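Local coordinates for protein aminoglycoside phosphotransferase (PDB 6EF6) that phosphorylates (S)-1-amino-2-propanol as the kinase of a mycobacterial aminoacetone utilization microcompartment, at residues Ser174-Trp177 and Glu178-Leu181; Gly288-Arg292 and Arg293-Ala297; Leu315-Met318 and Gly319-His323. All blocks are in the same frame, centred on the assembly; numbering follows the deposited sequence.

Contact 1 of 3, residues Ser174-Trp177 and Glu178-Leu181; sequences SWDW and EHCL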
loop_
_atom_site.group_PDB
_atom_site.type_symbol
_atom_site.label_atom_id
_atom_site.label_comp_id
_atom_site.label_asym_id
_atom_site.label_seq_id
_atom_site.Cartn_x
_atom_site.Cartn_y
_atom_site.Cartn_z
ATOM N N SER A 174 8.046 10.158 -1.547
ATOM C CA SER A 174 7.902 10.242 -0.094
ATOM C C SER A 174 6.446 10.387 0.335
ATOM O O SER A 174 5.632 11.034 -0.358
ATOM C CB SER A 174 8.660 11.436 0.473
ATOM O OG SER A 174 10.056 11.274 0.216
ATOM N N TRP A 175 6.138 9.782 1.481
ATOM C CA TRP A 175 4.859 9.918 2.143
ATOM C C TRP A 175 5.117 10.768 3.374
ATOM O O TRP A 175 4.814 10.370 4.490
ATOM C CB TRP A 175 4.257 8.555 2.491
ATOM C CG TRP A 175 3.958 7.754 1.280
ATOM C CD1 TRP A 175 4.689 6.692 0.748
ATOM C CD2 TRP A 175 2.828 7.914 0.397
ATOM N NE1 TRP A 175 4.097 6.234 -0.391
ATOM C CE2 TRP A 175 2.972 6.962 -0.648
ATOM C CE3 TRP A 175 1.720 8.790 0.362
ATOM C CZ2 TRP A 175 2.061 6.846 -1.668
ATOM C CZ3 TRP A 175 0.825 8.686 -0.697
ATOM C CH2 TRP A 175 0.983 7.706 -1.677
ATOM N N ASP A 176 5.667 11.957 3.154
ATOM C CA ASP A 176 5.883 12.934 4.214
ATOM C C ASP A 176 4.687 13.858 4.333
ATOM O O ASP A 176 3.697 13.679 3.631
ATOM C CB ASP A 176 7.193 13.691 3.986
ATOM C CG ASP A 176 7.283 14.393 2.637
ATOM O OD1 ASP A 176 6.307 14.373 1.896
ATOM O OD2 ASP A 176 8.347 14.982 2.373
ATOM N N TRP A 177 4.749 14.844 5.240
ATOM C CA TRP A 177 3.576 15.711 5.407
ATOM C C TRP A 177 3.221 16.392 4.093
ATOM O O TRP A 177 2.052 16.359 3.668
ATOM C CB TRP A 177 3.817 16.774 6.478
ATOM C CG TRP A 177 2.591 17.600 6.692
ATOM C CD1 TRP A 177 2.349 18.844 6.185
ATOM C CD2 TRP A 177 1.479 17.230 7.490
ATOM N NE1 TRP A 177 1.078 19.243 6.606
ATOM C CE2 TRP A 177 0.553 18.281 7.423
ATOM C CE3 TRP A 177 1.176 16.113 8.249
ATOM C CZ2 TRP A 177 -0.700 18.203 8.083
ATOM C CZ3 TRP A 177 -0.032 16.059 8.914
ATOM C CH2 TRP A 177 -0.945 17.117 8.831
ATOM N N GLU A 178 4.202 16.998 3.451
ATOM C CA GLU A 178 4.003 17.724 2.197
ATOM C C GLU A 178 3.216 16.907 1.172
ATOM O O GLU A 178 2.305 17.428 0.512
ATOM C CB GLU A 178 5.361 18.129 1.625
ATOM C CG GLU A 178 5.195 18.758 0.217
ATOM C CD GLU A 178 6.456 19.315 -0.366
ATOM O OE1 GLU A 178 7.498 19.279 0.317
ATOM O OE2 GLU A 178 6.382 19.758 -1.538
ATOM N N HIS A 179 3.543 15.634 1.021
ATOM C CA HIS A 179 2.983 14.842 -0.064
ATOM C C HIS A 179 1.762 14.057 0.363
ATOM O O HIS A 179 1.151 13.392 -0.476
ATOM C CB HIS A 179 4.040 13.914 -0.693
ATOM C CG HIS A 179 5.138 14.658 -1.366
ATOM N ND1 HIS A 179 6.280 15.058 -0.712
ATOM C CD2 HIS A 179 5.213 15.202 -2.609
ATOM C CE1 HIS A 179 7.054 15.740 -1.545
ATOM N NE2 HIS A 179 6.413 15.865 -2.692
ATOM N N CYS A 180 1.387 14.111 1.643
ATOM C CA CYS A 180 0.148 13.511 2.103
ATOM C C CYS A 180 -0.957 14.549 2.257
ATOM O O CYS A 180 -2.008 14.448 1.619
ATOM C CB CYS A 180 0.374 12.816 3.459
ATOM S SG CYS A 180 1.441 11.330 3.424
ATOM N N LEU A 181 -0.732 15.538 3.111
ATOM C CA LEU A 181 -1.731 16.518 3.533
ATOM C C LEU A 181 -1.293 17.950 3.327
ATOM O O LEU A 181 -2.130 18.854 3.465
ATOM C CB LEU A 181 -2.062 16.302 5.014
ATOM C CG LEU A 181 -2.517 14.893 5.355
ATOM C CD1 LEU A 181 -2.677 14.771 6.860
ATOM C CD2 LEU A 181 -3.823 14.574 4.680
#

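Contact 2 of 3, residues Gly288-Arg292 and Arg293-Ala297; sequences GYRSR and RELPA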
loop_
_atom_site.group_PDB
_atom_site.type_symbol
_atom_site.label_atom_id
_atom_site.label_comp_id
_atom_site.label_asym_id
_atom_site.label_seq_id
_atom_site.Cartn_x
_atom_site.Cartn_y
_atom_site.Cartn_z
ATOM N N GLY A 288 2.397 -9.416 16.932
ATOM C CA GLY A 288 3.148 -10.004 15.821
ATOM C C GLY A 288 4.398 -9.205 15.489
ATOM O O GLY A 288 5.495 -9.760 15.332
ATOM N N TYR A 289 4.263 -7.883 15.450
ATOM C CA TYR A 289 5.396 -7.003 15.166
ATOM C C TYR A 289 6.513 -7.213 16.165
ATOM O O TYR A 289 7.686 -7.458 15.790
ATOM C CB TYR A 289 4.917 -5.551 15.181
ATOM C CG TYR A 289 5.934 -4.593 14.613
ATOM C CD1 TYR A 289 7.017 -4.196 15.331
ATOM C CD2 TYR A 289 5.784 -4.080 13.346
ATOM C CE1 TYR A 289 7.964 -3.295 14.822
ATOM C CE2 TYR A 289 6.732 -3.215 12.812
ATOM C CZ TYR A 289 7.798 -2.849 13.559
ATOM O OH TYR A 289 8.779 -1.964 13.081
ATOM N N ARG A 290 6.163 -7.186 17.471
ATOM C CA ARG A 290 7.174 -7.277 18.508
ATOM C C ARG A 290 7.860 -8.628 18.540
ATOM O O ARG A 290 8.947 -8.737 19.110
ATOM C CB ARG A 290 6.536 -6.962 19.878
ATOM C CG ARG A 290 6.216 -5.499 20.074
ATOM C CD ARG A 290 5.584 -5.219 21.455
ATOM N NE ARG A 290 5.459 -3.764 21.664
ATOM C CZ ARG A 290 4.532 -3.165 22.394
ATOM N NH1 ARG A 290 3.557 -3.843 22.970
ATOM N NH2 ARG A 290 4.577 -1.842 22.529
ATOM N N SER A 291 7.292 -9.663 17.927
ATOM C CA SER A 291 7.948 -10.958 17.823
ATOM C C SER A 291 9.205 -10.889 16.956
ATOM O O SER A 291 10.063 -11.776 17.073
ATOM C CB SER A 291 6.982 -12.038 17.326
ATOM O OG SER A 291 6.833 -12.047 15.913
ATOM N N ARG A 292 9.314 -9.881 16.098
ATOM C CA ARG A 292 10.454 -9.718 15.192
ATOM C C ARG A 292 11.250 -8.447 15.402
ATOM O O ARG A 292 12.466 -8.468 15.145
ATOM C CB ARG A 292 9.966 -9.735 13.726
ATOM C CG ARG A 292 9.484 -11.065 13.263
ATOM C CD ARG A 292 10.618 -12.058 13.069
ATOM N NE ARG A 292 10.105 -13.426 12.994
ATOM C CZ ARG A 292 9.687 -14.026 11.883
ATOM N NH1 ARG A 292 9.709 -13.398 10.715
ATOM N NH2 ARG A 292 9.240 -15.271 11.947
ATOM N N ARG A 293 10.658 -7.371 15.877
ATOM C CA ARG A 293 11.321 -6.073 16.002
ATOM C C ARG A 293 10.683 -5.298 17.143
ATOM O O ARG A 293 9.472 -5.324 17.330
ATOM C CB ARG A 293 11.212 -5.238 14.733
ATOM C CG ARG A 293 11.965 -3.847 14.746
ATOM C CD ARG A 293 11.787 -3.031 13.456
ATOM N NE ARG A 293 12.528 -1.772 13.469
ATOM C CZ ARG A 293 12.018 -0.565 13.733
ATOM N NH1 ARG A 293 12.808 0.506 13.700
ATOM N NH2 ARG A 293 10.737 -0.402 14.035
ATOM N N GLU A 294 11.488 -4.580 17.888
ATOM C CA GLU A 294 10.954 -3.756 18.962
ATOM C C GLU A 294 9.919 -2.746 18.475
ATOM O O GLU A 294 10.034 -2.155 17.386
ATOM C CB GLU A 294 12.088 -2.982 19.633
ATOM C CG GLU A 294 12.834 -2.023 18.695
ATOM C CD GLU A 294 13.529 -0.921 19.447
ATOM O OE1 GLU A 294 14.048 -1.236 20.541
ATOM O OE2 GLU A 294 13.493 0.233 18.951
ATOM N N LEU A 295 8.893 -2.503 19.302
ATOM C CA LEU A 295 7.899 -1.470 19.090
ATOM C C LEU A 295 7.802 -0.706 20.408
ATOM O O LEU A 295 7.019 -1.059 21.292
ATOM C CB LEU A 295 6.573 -2.064 18.577
ATOM C CG LEU A 295 5.616 -1.112 17.860
ATOM C CD1 LEU A 295 4.499 -1.851 17.146
ATOM C CD2 LEU A 295 4.970 -0.176 18.817
ATOM N N PRO A 296 8.608 0.343 20.580
ATOM C CA PRO A 296 8.595 1.112 21.807
ATOM C C PRO A 296 7.291 1.834 22.104
ATOM O O PRO A 296 6.468 2.097 21.209
ATOM C CB PRO A 296 9.719 2.133 21.577
ATOM C CG PRO A 296 10.525 1.675 20.425
ATOM C CD PRO A 296 9.579 0.826 19.603
ATOM N N ALA A 297 7.129 2.195 23.376
ATOM C CA ALA A 297 5.923 2.875 23.833
ATOM C C ALA A 297 5.640 4.123 23.030
ATOM O O ALA A 297 4.482 4.402 22.704
ATOM C CB ALA A 297 6.005 3.183 25.329
#

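Contact 3 of 3, residues Leu315-Met318 and Gly319-His323; sequences LAWM and GSHTH. With JFN ((2R)-1-methoxypropan-2-amine), chain C.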
loop_
_atom_site.group_PDB
_atom_site.type_symbol
_atom_site.label_atom_id
_atom_site.label_comp_id
_atom_site.label_asym_id
_atom_site.label_seq_id
_atom_site.Cartn_x
_atom_site.Cartn_y
_atom_site.Cartn_z
ATOM N N LEU A 315 -9.702 9.223 2.329
ATOM C CA LEU A 315 -10.807 10.128 2.026
ATOM C C LEU A 315 -10.473 11.026 0.825
ATOM O O LEU A 315 -11.295 11.193 -0.063
ATOM C CB LEU A 315 -11.077 10.962 3.280
ATOM C CG LEU A 315 -12.210 11.988 3.208
ATOM C CD1 LEU A 315 -13.557 11.385 2.805
ATOM C CD2 LEU A 315 -12.356 12.686 4.567
ATOM N N ALA A 316 -9.218 11.499 0.765
ATOM C CA ALA A 316 -8.767 12.228 -0.418
ATOM C C ALA A 316 -8.836 11.348 -1.655
ATOM O O ALA A 316 -9.328 11.782 -2.699
ATOM C CB ALA A 316 -7.348 12.698 -0.175
ATOM N N TRP A 317 -8.303 10.119 -1.555
ATOM C CA TRP A 317 -8.350 9.213 -2.700
ATOM C C TRP A 317 -9.789 8.987 -3.157
ATOM O O TRP A 317 -10.096 9.033 -4.363
ATOM C CB TRP A 317 -7.660 7.910 -2.297
ATOM C CG TRP A 317 -7.573 6.940 -3.375
ATOM C CD1 TRP A 317 -6.584 6.845 -4.324
ATOM C CD2 TRP A 317 -8.515 5.917 -3.660
ATOM N NE1 TRP A 317 -6.864 5.810 -5.185
ATOM C CE2 TRP A 317 -8.050 5.229 -4.805
ATOM C CE3 TRP A 317 -9.708 5.507 -3.061
ATOM C CZ2 TRP A 317 -8.744 4.152 -5.358
ATOM C CZ3 TRP A 317 -10.394 4.443 -3.613
ATOM C CH2 TRP A 317 -9.907 3.773 -4.744
ATOM N N MET A 318 -10.688 8.704 -2.211
ATOM C CA MET A 318 -12.097 8.538 -2.533
ATOM C C MET A 318 -12.652 9.751 -3.248
ATOM O O MET A 318 -13.345 9.607 -4.261
ATOM C CB MET A 318 -12.899 8.302 -1.261
ATOM C CG MET A 318 -12.913 6.909 -0.843
ATOM S SD MET A 318 -14.336 6.624 0.252
ATOM C CE MET A 318 -13.879 4.964 0.755
ATOM N N GLY A 319 -12.395 10.962 -2.735
ATOM C CA GLY A 319 -12.876 12.183 -3.400
ATOM C C GLY A 319 -12.344 12.334 -4.805
ATOM O O GLY A 319 -13.061 12.779 -5.711
ATOM N N SER A 320 -11.070 11.996 -5.010
ATOM C CA SER A 320 -10.468 12.079 -6.339
ATOM C C SER A 320 -11.123 11.130 -7.328
ATOM O O SER A 320 -11.031 11.360 -8.537
ATOM C CB SER A 320 -8.979 11.742 -6.267
ATOM O OG SER A 320 -8.253 12.779 -5.623
ATOM N N HIS A 321 -11.783 10.073 -6.850
ATOM C CA HIS A 321 -12.425 9.098 -7.727
ATOM C C HIS A 321 -13.946 9.083 -7.568
ATOM O O HIS A 321 -14.601 8.110 -7.961
ATOM C CB HIS A 321 -11.812 7.712 -7.513
ATOM C CG HIS A 321 -10.352 7.654 -7.844
ATOM N ND1 HIS A 321 -9.369 8.026 -6.951
ATOM C CD2 HIS A 321 -9.710 7.298 -8.981
ATOM C CE1 HIS A 321 -8.184 7.886 -7.519
ATOM N NE2 HIS A 321 -8.363 7.449 -8.752
ATOM N N THR A 322 -14.522 10.146 -7.010
ATOM C CA THR A 322 -15.964 10.283 -6.852
ATOM C C THR A 322 -16.424 11.401 -7.776
ATOM O O THR A 322 -15.851 12.495 -7.763
ATOM C CB THR A 322 -16.344 10.656 -5.406
ATOM O OG1 THR A 322 -16.125 9.549 -4.495
ATOM C CG2 THR A 322 -17.842 11.115 -5.314
ATOM N N HIS A 323 -17.451 11.130 -8.581
ATOM C CA HIS A 323 -18.064 12.177 -9.389
ATOM C C HIS A 323 -19.484 11.802 -9.814
ATOM O O HIS A 323 -19.937 12.192 -10.897
ATOM C CB HIS A 323 -17.185 12.479 -10.606
ATOM C CG HIS A 323 -16.352 11.318 -11.050
ATOM N ND1 HIS A 323 -15.010 11.207 -10.750
ATOM C CD2 HIS A 323 -16.668 10.216 -11.769
ATOM C CE1 HIS A 323 -14.535 10.088 -11.268
ATOM N NE2 HIS A 323 -15.523 9.468 -11.892
HETATM C C07 JFN C . -8.100 1.012 -3.665
HETATM C C08 JFN C . -5.389 3.396 -2.833
HETATM C C09 JFN C . -6.344 2.211 -2.768
HETATM C C15 JFN C . -4.300 3.212 -1.790
HETATM N N04 JFN C . -4.712 3.430 -4.110
HETATM O O02 JFN C . -7.484 2.273 -3.558
#

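Contact 1 of 3, residues Ser174-Trp177 and Glu178-Leu181
Between D176 and L181 the backbone makes one short helical turn, in which W177 O takes N-H groups from both C180 and L181, the second being the straighter bond (3.0 Å from L181 N to W177 O, 156° at the hydrogen). D176 is the N-cap of this turn. Its CG sits between the backbone N and the carbonyl carbon (chi1 57°), which swings OD1 back over the helix start, where it accepts from H179 N at 3.2 Å. The same oxygen receives a shorter and straighter bond from the imidazole: H179 ND1 lies 2.7 Å from D176 OD1, on the syn lone pair, while the backbone N-H reaches that oxygen from the anti side and out of the carboxylate plane. The carboxylate and imidazole planes are 8° apart, and OD1 also lies in the ring plane of H179. On the far side of the turn the W177 indole lies across L181. L181 CB stands over the six-membered ring, 4.0 Å from its centroid, and L181 CD1 reaches W177 CH2 at 3.5 Å. C180 SG approaches the edge of the W175 ring, 4.0 Å from W175 CE3, in the plane of the indole. That indole is fixed, since NE1 of W175 donates to the carbonyl oxygen of D255 and its ring meets W187, a residue of the (2R)-1-methoxypropan-2-amine pocket, edge to face. W177 in turn stacks on H212 of helix 198-218, while C180 and L181 pack on L309 of helix 303-320, C180 also on L313 and L181 on L312. One carboxylate oxygen thus caps the helix and fixes the rotation of the H179 ring; its two donors would tend to stabilise the ionised form of D176, although the nearby E178 carboxylate, itself bonded to T184, would act the other way.

Contact 2 of 3, residues Gly288-Arg292 and Arg293-Ala297
Y289 and R293 run side by side in the same direction, and their ends join where R293 NH2 donates to Y289 OH at 2.7 Å. The guanidinium stands almost upright to the phenol ring, the planes 82° apart, and the hydroxyl oxygen is tilted 25° from the guanidinium plane. Both residues carry CG anti to the backbone N, and the R293 chain is extended as far as NE, which brings its CD alongside the hydroxyl, 3.2 Å from Y289 OH. A second arginine works on the backbone instead. R290 grips the carbonyl oxygen of L295 side-on, with NE at 3.1 Å and NH2 at 2.8 Å from L295 O, and that oxygen lies in the guanidinium plane. L295 crosses both Y289 and R290 at about a right angle: its CB rests against the R290 chain, and its CD1 makes an off-centre CH-pi contact with the Y289 ring, 3.9 Å from Y289 CD1. The turn itself is held by Y289 O, which accepts from R292 N and R293 N, and the S291 side chain adds a bond from OG back to G288 O at 2.7 Å, so the end of helix 278-290 is tied by main chain and side chain together. Farther out, Y289 OH also bonds H158 of helix 147-163, R293 NH1 bonds Q162 of the same helix, and R290 NH2 forms a salt bridge with E300. R292 turns away to pair with D96. The chemistry is that of a helix exit with arginines that reach across the turn to a hydroxyl and a carbonyl: the paired N-H groups of R290 bind that carbonyl oxygen at the guanidinium edge, in its plane, and the phenol oxygen, shared between R293 and H158, links the outgoing loop to helix 147-163.

Contact 3 of 3, residues Leu315-Met318 and Gly319-His323
W317 and H321, four residues apart near the end of helix 303-320, meet obliquely, the imidazole lying over one face of the indole with the planes 35° apart. H321 CE1 comes closest, 3.4 Å from W317 NE1, and the centroids of the imidazole and the five-membered indole ring are 4.4 Å apart. W317 NE1 itself makes a weak hydrogen bond to E53 OE2. What turns the imidazole this way is a bond to the helix backbone: H321 ND1 donates to W317 O at 2.9 Å, almost straight at 171° and within the imidazole plane. One residue therefore supplies both the carbonyl that directs the histidine and the ring on which it rests. CG of W317 is anti to its backbone nitrogen (chi1 -177°), which lays the indole beside W317's own carbonyl, the group H321 ND1 bonds, and so brings imidazole and indole together. The opposite indole face receives (2R)-1-methoxypropan-2-amine, with C08 about 3.7 Å above the plane. The indole thus forms one wall of the ligand pocket, completed by E53, W187 and R310, while H321 backs it from behind. Regular helical bonding runs up to S320, whose N reaches A316 O at 2.9 Å; the chain then leaves helical geometry at H321, and M318 O is met by H321 N at 3.1 Å, with T322 OG1 close to the same oxygen. Around this helix end, W187 meets the W317 ring edge to face and its carbonyl bonds S320 OG. M318 packs on Y334, L315 on A335 and T322 on A331, so the other flank of the turn is laid against helix 325-347.

Overall arrangement
All three contacts are local turns at helix ends, and each mixes buried with more exposed residues. Contact 1 spans a whole short helix, whereas contacts 2 and 3 lie where longer helices finish. Contacts 1 and 3 are neighbours, about 6 Å apart at their nearest atoms; contact 1 packs against helix 303-320 and contact 3 forms its end, both meet W187, and contact 3 touches the ligand directly. Contact 2 lies on the opposite side of the chain's centre from contact 3, about 34 Å between centres, and has the largest number of exposed residues. Histidine bonds shape contacts 1 and 3, to a carboxylate and a carbonyl respectively, beside tryptophan packing. The outlying contact 2 relies on arginine bonds to a tyrosine hydroxyl and a backbone carbonyl.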